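Long-range contacts in putative ABC-transporter ATP-binding protein (Alicyclobacillus acidocaldarius, PDB 1Z47), which probably binds and hydrolyses ATP to power a putative sulfate importer of the ABC type: residues H101-D106 with N140-E145; V289-A294 with H335-G340; L47-S52 with A243-E248. All coordinates share one frame; numbering follows the deposited sequence.

Interaction 1: residues H101-D106 with N140-E145; sequences HMTVYD and NRFPHE
The backbones of 101-106 and 140-145 run 115° apart where they touch (CA 101 to 104 against CA 140 to 143) and come closest at Thr103 and Phe142, whose CA atoms lie 4.4 Å apart. One main-chain hydrogen bond spans the crossing: Val104 N donates to Arg141 O at 2.9 Å, and the C=O...N angle of 177° places the donor almost on the carbonyl axis. Thr103 CA adds a CA-H...O contact to the same oxygen, Arg141 O, at 3.2 Å, and the Val104 CG2 methyl also lies against it.

Thr103 is the N-cap of helix 104-109. Its OG1 sits between the backbone N and carbonyl carbon and accepts from Asp106 N at 3.2 Å; the same torsion leaves CG2 beside the backbone N. That methyl lies over one face of Phe142 as a CH-pi contact, 4.0 Å from Thr103 CG2 to the ring centroid and 24° off the normal. The crossing belongs to the helical subdomain of the ABC ATPase fold, where 140-145 leads straight into the LSGGQ signature sequence beginning at Leu146.

At the ring edge, His101 O is 3.5 Å from Phe142 CE2, while Met102 O is 3.1 Å from Pro143 CD. Within 140-145, Glu145 OE1 takes the Phe142 N-H on its anti lone pair, and Glu145 N returns a bond to Phe142 O, fixing the backbone that carries the ring.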
loop_
_atom_site.group_PDB
_atom_site.type_symbol
_atom_site.label_atom_id
_atom_site.label_comp_id
_atom_site.label_asym_id
_atom_site.label_seq_id
_atom_site.Cartn_x
_atom_site.Cartn_y
_atom_site.Cartn_z
ATOM N N HIS B 101 -20.550 -15.479 -18.910
ATOM C CA HIS B 101 -21.639 -15.544 -19.873
ATOM C C HIS B 101 -23.022 -15.490 -19.237
ATOM O O HIS B 101 -24.041 -15.773 -19.868
ATOM C CB HIS B 101 -21.423 -16.799 -20.706
ATOM C CG HIS B 101 -19.983 -17.016 -21.049
ATOM N ND1 HIS B 101 -19.239 -18.054 -20.526
ATOM C CD2 HIS B 101 -19.120 -16.267 -21.777
ATOM C CE1 HIS B 101 -17.983 -17.932 -20.915
ATOM N NE2 HIS B 101 -17.883 -16.856 -21.676
ATOM N N MET B 102 -23.033 -15.076 -17.979
ATOM C CA MET B 102 -24.247 -14.952 -17.191
ATOM C C MET B 102 -24.346 -13.491 -16.775
ATOM O O MET B 102 -23.324 -12.842 -16.527
ATOM C CB MET B 102 -24.119 -15.786 -15.926
ATOM C CG MET B 102 -25.190 -16.798 -15.697
ATOM S SD MET B 102 -24.795 -17.702 -14.174
ATOM C CE MET B 102 -23.873 -19.087 -14.917
ATOM N N THR B 103 -25.564 -12.977 -16.694
ATOM C CA THR B 103 -25.754 -11.611 -16.248
ATOM C C THR B 103 -25.426 -11.548 -14.750
ATOM O O THR B 103 -25.265 -12.566 -14.075
ATOM C CB THR B 103 -27.203 -11.155 -16.411
ATOM O OG1 THR B 103 -28.064 -12.052 -15.688
ATOM C CG2 THR B 103 -27.587 -11.102 -17.901
ATOM N N VAL B 104 -25.310 -10.327 -14.269
ATOM C CA VAL B 104 -25.049 -10.062 -12.885
ATOM C C VAL B 104 -26.141 -10.756 -12.083
ATOM O O VAL B 104 -25.854 -11.509 -11.142
ATOM C CB VAL B 104 -25.057 -8.565 -12.660
ATOM C CG1 VAL B 104 -25.104 -8.242 -11.151
ATOM C CG2 VAL B 104 -23.794 -7.958 -13.327
ATOM N N TYR B 105 -27.388 -10.556 -12.480
ATOM C CA TYR B 105 -28.506 -11.185 -11.760
ATOM C C TYR B 105 -28.322 -12.694 -11.619
ATOM O O TYR B 105 -28.518 -13.278 -10.539
ATOM C CB TYR B 105 -29.829 -10.930 -12.489
ATOM C CG TYR B 105 -31.030 -11.559 -11.802
ATOM C CD1 TYR B 105 -31.906 -10.785 -11.042
ATOM C CD2 TYR B 105 -31.290 -12.922 -11.915
ATOM C CE1 TYR B 105 -33.024 -11.353 -10.412
ATOM C CE2 TYR B 105 -32.392 -13.499 -11.292
ATOM C CZ TYR B 105 -33.255 -12.705 -10.543
ATOM O OH TYR B 105 -34.351 -13.271 -9.927
ATOM N N ASP B 106 -27.973 -13.346 -12.711
ATOM C CA ASP B 106 -27.835 -14.796 -12.664
ATOM C C ASP B 106 -26.596 -15.258 -11.927
ATOM O O ASP B 106 -26.607 -16.326 -11.313
ATOM C CB ASP B 106 -27.893 -15.376 -14.076
ATOM C CG ASP B 106 -29.283 -15.305 -14.657
ATOM O OD1 ASP B 106 -30.240 -15.124 -13.875
ATOM O OD2 ASP B 106 -29.431 -15.438 -15.883
ATOM N N ASN B 140 -28.834 -6.533 -15.537
ATOM C CA ASN B 140 -28.885 -7.162 -16.859
ATOM C C ASN B 140 -27.600 -7.023 -17.666
ATOM O O ASN B 140 -27.593 -7.269 -18.877
ATOM C CB ASN B 140 -30.068 -6.639 -17.697
ATOM C CG ASN B 140 -30.085 -5.124 -17.838
ATOM O OD1 ASN B 140 -29.060 -4.440 -17.653
ATOM N ND2 ASN B 140 -31.263 -4.583 -18.177
ATOM N N ARG B 141 -26.502 -6.680 -17.002
ATOM C CA ARG B 141 -25.218 -6.558 -17.699
ATOM C C ARG B 141 -24.389 -7.832 -17.477
ATOM O O ARG B 141 -24.623 -8.579 -16.523
ATOM C CB ARG B 141 -24.448 -5.341 -17.153
ATOM C CG ARG B 141 -25.144 -3.957 -17.337
ATOM C CD ARG B 141 -25.545 -3.720 -18.766
ATOM N NE ARG B 141 -25.745 -2.316 -19.129
ATOM C CZ ARG B 141 -26.922 -1.695 -19.208
ATOM N NH1 ARG B 141 -28.058 -2.328 -18.928
ATOM N NH2 ARG B 141 -26.963 -0.440 -19.649
ATOM N N PHE B 142 -23.430 -8.092 -18.357
ATOM C CA PHE B 142 -22.541 -9.243 -18.196
ATOM C C PHE B 142 -21.252 -8.734 -17.551
ATOM O O PHE B 142 -20.907 -7.572 -17.717
ATOM C CB PHE B 142 -22.250 -9.875 -19.558
ATOM C CG PHE B 142 -23.440 -10.521 -20.159
ATOM C CD1 PHE B 142 -24.344 -9.779 -20.912
ATOM C CD2 PHE B 142 -23.728 -11.854 -19.873
ATOM C CE1 PHE B 142 -25.542 -10.358 -21.379
ATOM C CE2 PHE B 142 -24.917 -12.452 -20.328
ATOM C CZ PHE B 142 -25.827 -11.708 -21.082
ATOM N N PRO B 143 -20.516 -9.598 -16.830
ATOM C CA PRO B 143 -19.265 -9.212 -16.162
ATOM C C PRO B 143 -18.283 -8.357 -16.980
ATOM O O PRO B 143 -17.731 -7.389 -16.458
ATOM C CB PRO B 143 -18.679 -10.561 -15.738
ATOM C CG PRO B 143 -19.940 -11.345 -15.396
ATOM C CD PRO B 143 -20.804 -11.025 -16.614
ATOM N N HIS B 144 -18.087 -8.681 -18.260
ATOM C CA HIS B 144 -17.151 -7.917 -19.087
ATOM C C HIS B 144 -17.575 -6.458 -19.309
ATOM O O HIS B 144 -16.765 -5.623 -19.717
ATOM C CB HIS B 144 -16.945 -8.603 -20.454
ATOM C CG HIS B 144 -18.029 -8.315 -21.457
ATOM N ND1 HIS B 144 -19.149 -9.109 -21.601
ATOM C CD2 HIS B 144 -18.164 -7.309 -22.358
ATOM C CE1 HIS B 144 -19.926 -8.607 -22.548
ATOM N NE2 HIS B 144 -19.350 -7.516 -23.024
ATOM N N GLU B 145 -18.837 -6.151 -19.031
ATOM C CA GLU B 145 -19.369 -4.798 -19.213
ATOM C C GLU B 145 -19.135 -3.891 -18.010
ATOM O O GLU B 145 -19.377 -2.678 -18.075
ATOM C CB GLU B 145 -20.879 -4.865 -19.499
ATOM C CG GLU B 145 -21.226 -5.591 -20.800
ATOM C CD GLU B 145 -22.711 -5.472 -21.145
ATOM O OE1 GLU B 145 -23.531 -6.218 -20.555
ATOM O OE2 GLU B 145 -23.062 -4.619 -21.989
#

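Interaction 2: residues V289-A294 with H335-G340; sequences VELQPA and HRWSPG
His335 stands apart from the strand 289-293; its NE2 makes a weak hydrogen bond with Glu231 of the second subunit. Arg336 turns back toward the strand, with CG anti to the backbone N and the chain extended from CG to NE. This shape carries the guanidinium to Pro293, where Arg336 NH2 comes within 3.3 Å of Pro293 CD at the edge of the group. Leu291 O lies over one guanidinium face, too far for a hydrogen bond at 3.9 Å from Arg336 NH2.

Trp337 follows and has the largest share of the contact. Its indole is sandwiched: Arg336 CG sits 3.6 Å above the centre of one face, and Leu291 CB 3.4 Å above the plane on the opposite face, toward the rim. Leu291 CD1 adds a CH-pi contact, 4.2 Å from the centroid of the five-membered ring and 15° off its normal. The six-membered ring presses on the backbone, with Trp337 CZ2 only 3.0 Å from Leu291 O, and its edge meets Pro293, Trp337 CH2 to Pro293 CD at 3.3 Å. An alanine here would remove the indole that Leu291 and Pro293 pack on, and would probably loosen the loop against the strand.

Further on, Gly340 bonds through its backbone to Val303. Trp337 also touches Val329 and Val343, so the indole packs against an antiparallel sheet, consistent with the OB-like C-terminal regulatory domain of CysA-type ATPases.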
loop_
_atom_site.group_PDB
_atom_site.type_symbol
_atom_site.label_atom_id
_atom_site.label_comp_id
_atom_site.label_asym_id
_atom_site.label_seq_id
_atom_site.Cartn_x
_atom_site.Cartn_y
_atom_site.Cartn_z
ATOM N N VAL B 289 10.530 10.059 17.282
ATOM C CA VAL B 289 11.864 10.630 17.352
ATOM C C VAL B 289 11.776 12.108 16.956
ATOM O O VAL B 289 11.199 12.437 15.918
ATOM C CB VAL B 289 12.813 9.895 16.391
ATOM C CG1 VAL B 289 14.213 10.481 16.483
ATOM C CG2 VAL B 289 12.820 8.386 16.726
ATOM N N GLU B 290 12.338 12.993 17.782
ATOM C CA GLU B 290 12.302 14.432 17.504
ATOM C C GLU B 290 13.667 14.980 17.115
ATOM O O GLU B 290 14.683 14.615 17.703
ATOM C CB GLU B 290 11.766 15.168 18.724
ATOM C CG GLU B 290 10.617 14.430 19.384
ATOM C CD GLU B 290 9.988 15.209 20.525
ATOM O OE1 GLU B 290 9.156 16.106 20.256
ATOM O OE2 GLU B 290 10.330 14.928 21.692
ATOM N N LEU B 291 13.691 15.859 16.118
ATOM C CA LEU B 291 14.938 16.438 15.650
ATOM C C LEU B 291 15.077 17.914 16.001
ATOM O O LEU B 291 14.115 18.680 15.933
ATOM C CB LEU B 291 15.052 16.251 14.143
ATOM C CG LEU B 291 14.697 14.828 13.703
ATOM C CD1 LEU B 291 14.833 14.718 12.205
ATOM C CD2 LEU B 291 15.595 13.831 14.410
ATOM N N GLN B 292 16.291 18.300 16.371
ATOM C CA GLN B 292 16.596 19.668 16.743
ATOM C C GLN B 292 17.955 19.953 16.152
ATOM O O GLN B 292 18.853 19.116 16.237
ATOM C CB GLN B 292 16.607 19.786 18.265
ATOM C CG GLN B 292 15.285 19.321 18.864
ATOM C CD GLN B 292 15.250 19.352 20.380
ATOM O OE1 GLN B 292 15.462 20.397 20.997
ATOM N NE2 GLN B 292 14.965 18.202 20.991
ATOM N N PRO B 293 18.124 21.134 15.528
ATOM C CA PRO B 293 19.391 21.531 14.901
ATOM C C PRO B 293 20.594 21.346 15.823
ATOM O O PRO B 293 20.447 21.294 17.045
ATOM C CB PRO B 293 19.152 23.002 14.538
ATOM C CG PRO B 293 17.657 23.064 14.341
ATOM C CD PRO B 293 17.160 22.249 15.502
ATOM N N ALA B 294 21.779 21.238 15.228
ATOM C CA ALA B 294 23.007 21.063 15.996
ATOM C C ALA B 294 24.252 21.149 15.122
ATOM O O ALA B 294 24.177 21.083 13.888
ATOM C CB ALA B 294 22.983 19.720 16.730
ATOM N N HIS B 335 9.710 21.987 5.727
ATOM C CA HIS B 335 10.899 22.666 5.212
ATOM C C HIS B 335 12.020 22.866 6.226
ATOM O O HIS B 335 13.027 23.506 5.923
ATOM C CB HIS B 335 10.505 24.030 4.636
ATOM C CG HIS B 335 9.961 23.964 3.243
ATOM N ND1 HIS B 335 10.760 23.732 2.143
ATOM C CD2 HIS B 335 8.695 24.074 2.773
ATOM C CE1 HIS B 335 10.011 23.701 1.055
ATOM N NE2 HIS B 335 8.755 23.906 1.410
ATOM N N ARG B 336 11.856 22.301 7.415
ATOM C CA ARG B 336 12.848 22.457 8.474
ATOM C C ARG B 336 14.193 21.733 8.348
ATOM O O ARG B 336 15.212 22.242 8.826
ATOM C CB ARG B 336 12.220 22.088 9.819
ATOM C CG ARG B 336 13.137 22.346 10.995
ATOM C CD ARG B 336 12.442 22.105 12.311
ATOM N NE ARG B 336 13.333 22.389 13.429
ATOM C CZ ARG B 336 12.989 22.268 14.709
ATOM N NH1 ARG B 336 11.765 21.871 15.043
ATOM N NH2 ARG B 336 13.873 22.540 15.658
ATOM N N TRP B 337 14.215 20.562 7.715
ATOM C CA TRP B 337 15.464 19.805 7.603
ATOM C C TRP B 337 15.946 19.590 6.180
ATOM O O TRP B 337 15.278 18.930 5.385
ATOM C CB TRP B 337 15.306 18.449 8.283
ATOM C CG TRP B 337 14.680 18.542 9.628
ATOM C CD1 TRP B 337 13.446 18.088 9.989
ATOM C CD2 TRP B 337 15.241 19.151 10.789
ATOM N NE1 TRP B 337 13.200 18.379 11.307
ATOM C CE2 TRP B 337 14.287 19.032 11.824
ATOM C CE3 TRP B 337 16.455 19.788 11.058
ATOM C CZ2 TRP B 337 14.509 19.526 13.108
ATOM C CZ3 TRP B 337 16.675 20.280 12.336
ATOM C CH2 TRP B 337 15.710 20.146 13.341
ATOM N N SER B 338 17.124 20.126 5.876
ATOM C CA SER B 338 17.703 20.012 4.548
ATOM C C SER B 338 18.831 18.980 4.508
ATOM O O SER B 338 19.474 18.714 5.522
ATOM C CB SER B 338 18.233 21.383 4.114
ATOM O OG SER B 338 18.758 21.348 2.796
ATOM N N PRO B 339 19.080 18.378 3.331
ATOM C CA PRO B 339 20.152 17.381 3.220
ATOM C C PRO B 339 21.440 17.964 3.798
ATOM O O PRO B 339 21.566 19.181 3.924
ATOM C CB PRO B 339 20.254 17.151 1.712
ATOM C CG PRO B 339 18.850 17.353 1.249
ATOM C CD PRO B 339 18.409 18.574 2.032
ATOM N N GLY B 340 22.387 17.101 4.154
ATOM C CA GLY B 340 23.648 17.573 4.699
ATOM C C GLY B 340 23.551 18.169 6.092
ATOM O O GLY B 340 24.500 18.089 6.870
#

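Interaction 3: residues L47-S52 with A243-E248; sequences LGPSGS and ASFIGE
Phe245, in the last turn of helix 240-245, carries the contact. Its CB points toward the 47-52 loop, and CG, anti to the backbone N (chi1 -159°), sends the ring straight on. Along one side of the ring, Phe245 CD2 is 4.1 Å from Leu47 CG, and Phe245 CE2 meets Leu47 CD1 at 3.5 Å, tip to tip. At the far end, Phe245 CZ lies 3.8 Å from Gly48 C, close to the peptide joining it to Pro49. On the other side, Phe245 CE1 is 4.1 Å from Pro49 CG.

The loop after strand 43-47 has the sequence and strand-loop-helix geometry of a P-loop (Walker A), so the ring packs against the start of the probable phosphate-binding loop of an ABC ATPase. A type II turn from Pro49 to Ser52 shapes it: Pro49 O accepts from both Ser52 N (3.0 Å) and Ser52 OG (2.8 Å).

Leu47 also reaches Ile246, where Leu47 CD2 and Ile246 CD1 stand only 3.2 Å apart, tighter than ordinary van der Waals contact. The Phe245 ring stacks with Phe241 and packs on Gln179 of the second subunit, whose Asp177 accepts a hydrogen bond from Ser50 N.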
loop_
_atom_site.group_PDB
_atom_site.type_symbol
_atom_site.label_atom_id
_atom_site.label_comp_id
_atom_site.label_asym_id
_atom_site.label_seq_id
_atom_site.Cartn_x
_atom_site.Cartn_y
_atom_site.Cartn_z
ATOM N N LEU B 47 -2.775 -11.900 9.162
ATOM C CA LEU B 47 -1.626 -11.111 8.714
ATOM C C LEU B 47 -0.272 -11.804 8.881
ATOM O O LEU B 47 0.107 -12.182 9.995
ATOM C CB LEU B 47 -1.632 -9.783 9.476
ATOM C CG LEU B 47 -0.416 -8.860 9.365
ATOM C CD1 LEU B 47 -0.203 -8.426 7.905
ATOM C CD2 LEU B 47 -0.637 -7.638 10.250
ATOM N N GLY B 48 0.457 -11.944 7.778
ATOM C CA GLY B 48 1.770 -12.561 7.824
ATOM C C GLY B 48 2.536 -12.516 6.502
ATOM O O GLY B 48 1.979 -12.166 5.452
ATOM N N PRO B 49 3.827 -12.866 6.522
ATOM C CA PRO B 49 4.657 -12.866 5.303
ATOM C C PRO B 49 4.150 -13.955 4.358
ATOM O O PRO B 49 3.424 -14.862 4.769
ATOM C CB PRO B 49 6.047 -13.237 5.819
ATOM C CG PRO B 49 6.047 -12.748 7.230
ATOM C CD PRO B 49 4.639 -13.101 7.728
ATOM N N SER B 50 4.557 -13.881 3.099
ATOM C CA SER B 50 4.180 -14.902 2.136
ATOM C C SER B 50 4.659 -16.248 2.686
ATOM O O SER B 50 5.809 -16.379 3.153
ATOM C CB SER B 50 4.852 -14.619 0.783
ATOM O OG SER B 50 4.690 -15.706 -0.122
ATOM N N GLY B 51 3.774 -17.238 2.645
ATOM C CA GLY B 51 4.123 -18.572 3.106
ATOM C C GLY B 51 4.173 -18.801 4.609
ATOM O O GLY B 51 4.627 -19.852 5.068
ATOM N N SER B 52 3.701 -17.829 5.372
ATOM C CA SER B 52 3.715 -17.904 6.829
ATOM C C SER B 52 2.635 -18.818 7.402
ATOM O O SER B 52 2.568 -19.001 8.622
ATOM C CB SER B 52 3.497 -16.509 7.413
ATOM O OG SER B 52 2.222 -16.013 7.013
ATOM N N ALA B 243 6.352 -6.432 16.718
ATOM C CA ALA B 243 6.815 -5.061 16.809
ATOM C C ALA B 243 7.403 -4.539 15.500
ATOM O O ALA B 243 7.241 -3.371 15.153
ATOM C CB ALA B 243 7.843 -4.937 17.954
ATOM N N SER B 244 8.085 -5.415 14.773
ATOM C CA SER B 244 8.716 -5.039 13.521
ATOM C C SER B 244 7.819 -5.236 12.302
ATOM O O SER B 244 8.116 -4.724 11.236
ATOM C CB SER B 244 9.986 -5.873 13.333
ATOM O OG SER B 244 10.701 -5.919 14.541
ATOM N N PHE B 245 6.726 -5.974 12.450
ATOM C CA PHE B 245 5.847 -6.229 11.308
ATOM C C PHE B 245 4.603 -5.328 11.271
ATOM O O PHE B 245 4.038 -5.120 10.201
ATOM C CB PHE B 245 5.431 -7.711 11.293
ATOM C CG PHE B 245 4.955 -8.204 9.951
ATOM C CD1 PHE B 245 5.833 -8.300 8.871
ATOM C CD2 PHE B 245 3.624 -8.573 9.762
ATOM C CE1 PHE B 245 5.394 -8.760 7.614
ATOM C CE2 PHE B 245 3.179 -9.030 8.508
ATOM C CZ PHE B 245 4.071 -9.121 7.435
ATOM N N ILE B 246 4.179 -4.811 12.424
ATOM C CA ILE B 246 3.004 -3.918 12.509
ATOM C C ILE B 246 3.513 -2.485 12.658
ATOM O O ILE B 246 4.440 -2.227 13.442
ATOM C CB ILE B 246 2.131 -4.222 13.751
ATOM C CG1 ILE B 246 1.709 -5.686 13.760
ATOM C CG2 ILE B 246 0.904 -3.310 13.770
ATOM C CD1 ILE B 246 1.138 -6.146 12.486
ATOM N N GLY B 247 2.916 -1.557 11.917
ATOM C CA GLY B 247 3.347 -0.170 11.984
ATOM C C GLY B 247 4.725 -0.087 11.360
ATOM O O GLY B 247 5.214 -1.054 10.779
ATOM N N GLU B 248 5.356 1.066 11.492
ATOM C CA GLU B 248 6.679 1.277 10.937
ATOM C C GLU B 248 7.675 1.305 12.080
ATOM O O GLU B 248 7.315 1.649 13.212
ATOM C CB GLU B 248 6.684 2.586 10.158
ATOM C CG GLU B 248 5.874 2.447 8.859
ATOM C CD GLU B 248 5.619 3.761 8.152
ATOM O OE1 GLU B 248 4.562 4.376 8.418
ATOM O OE2 GLU B 248 6.474 4.173 7.335
#

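The three contacts are separate packing sites, none touching another. Interaction 3 lies nearest the middle of the chain, its centre about 8 Å from that of the chain, and involves the probable P-loop. Interaction 1 falls in the sequence between its two segments, yet the two centres are about 38 Å apart, as expected for the helical subdomain and the nucleotide-binding core. Interaction 2 follows later in the chain, in the C-terminal region: its nearest atoms come within about 9 Å of interaction 3, although the centres are about 30 Å apart. Interactions 1 and 2 are farthest apart, about 57 Å between centres. Segments of interactions 2 and 3 also reach the second subunit, through a weak His335 bond in one and the Ser50 N bond in the other.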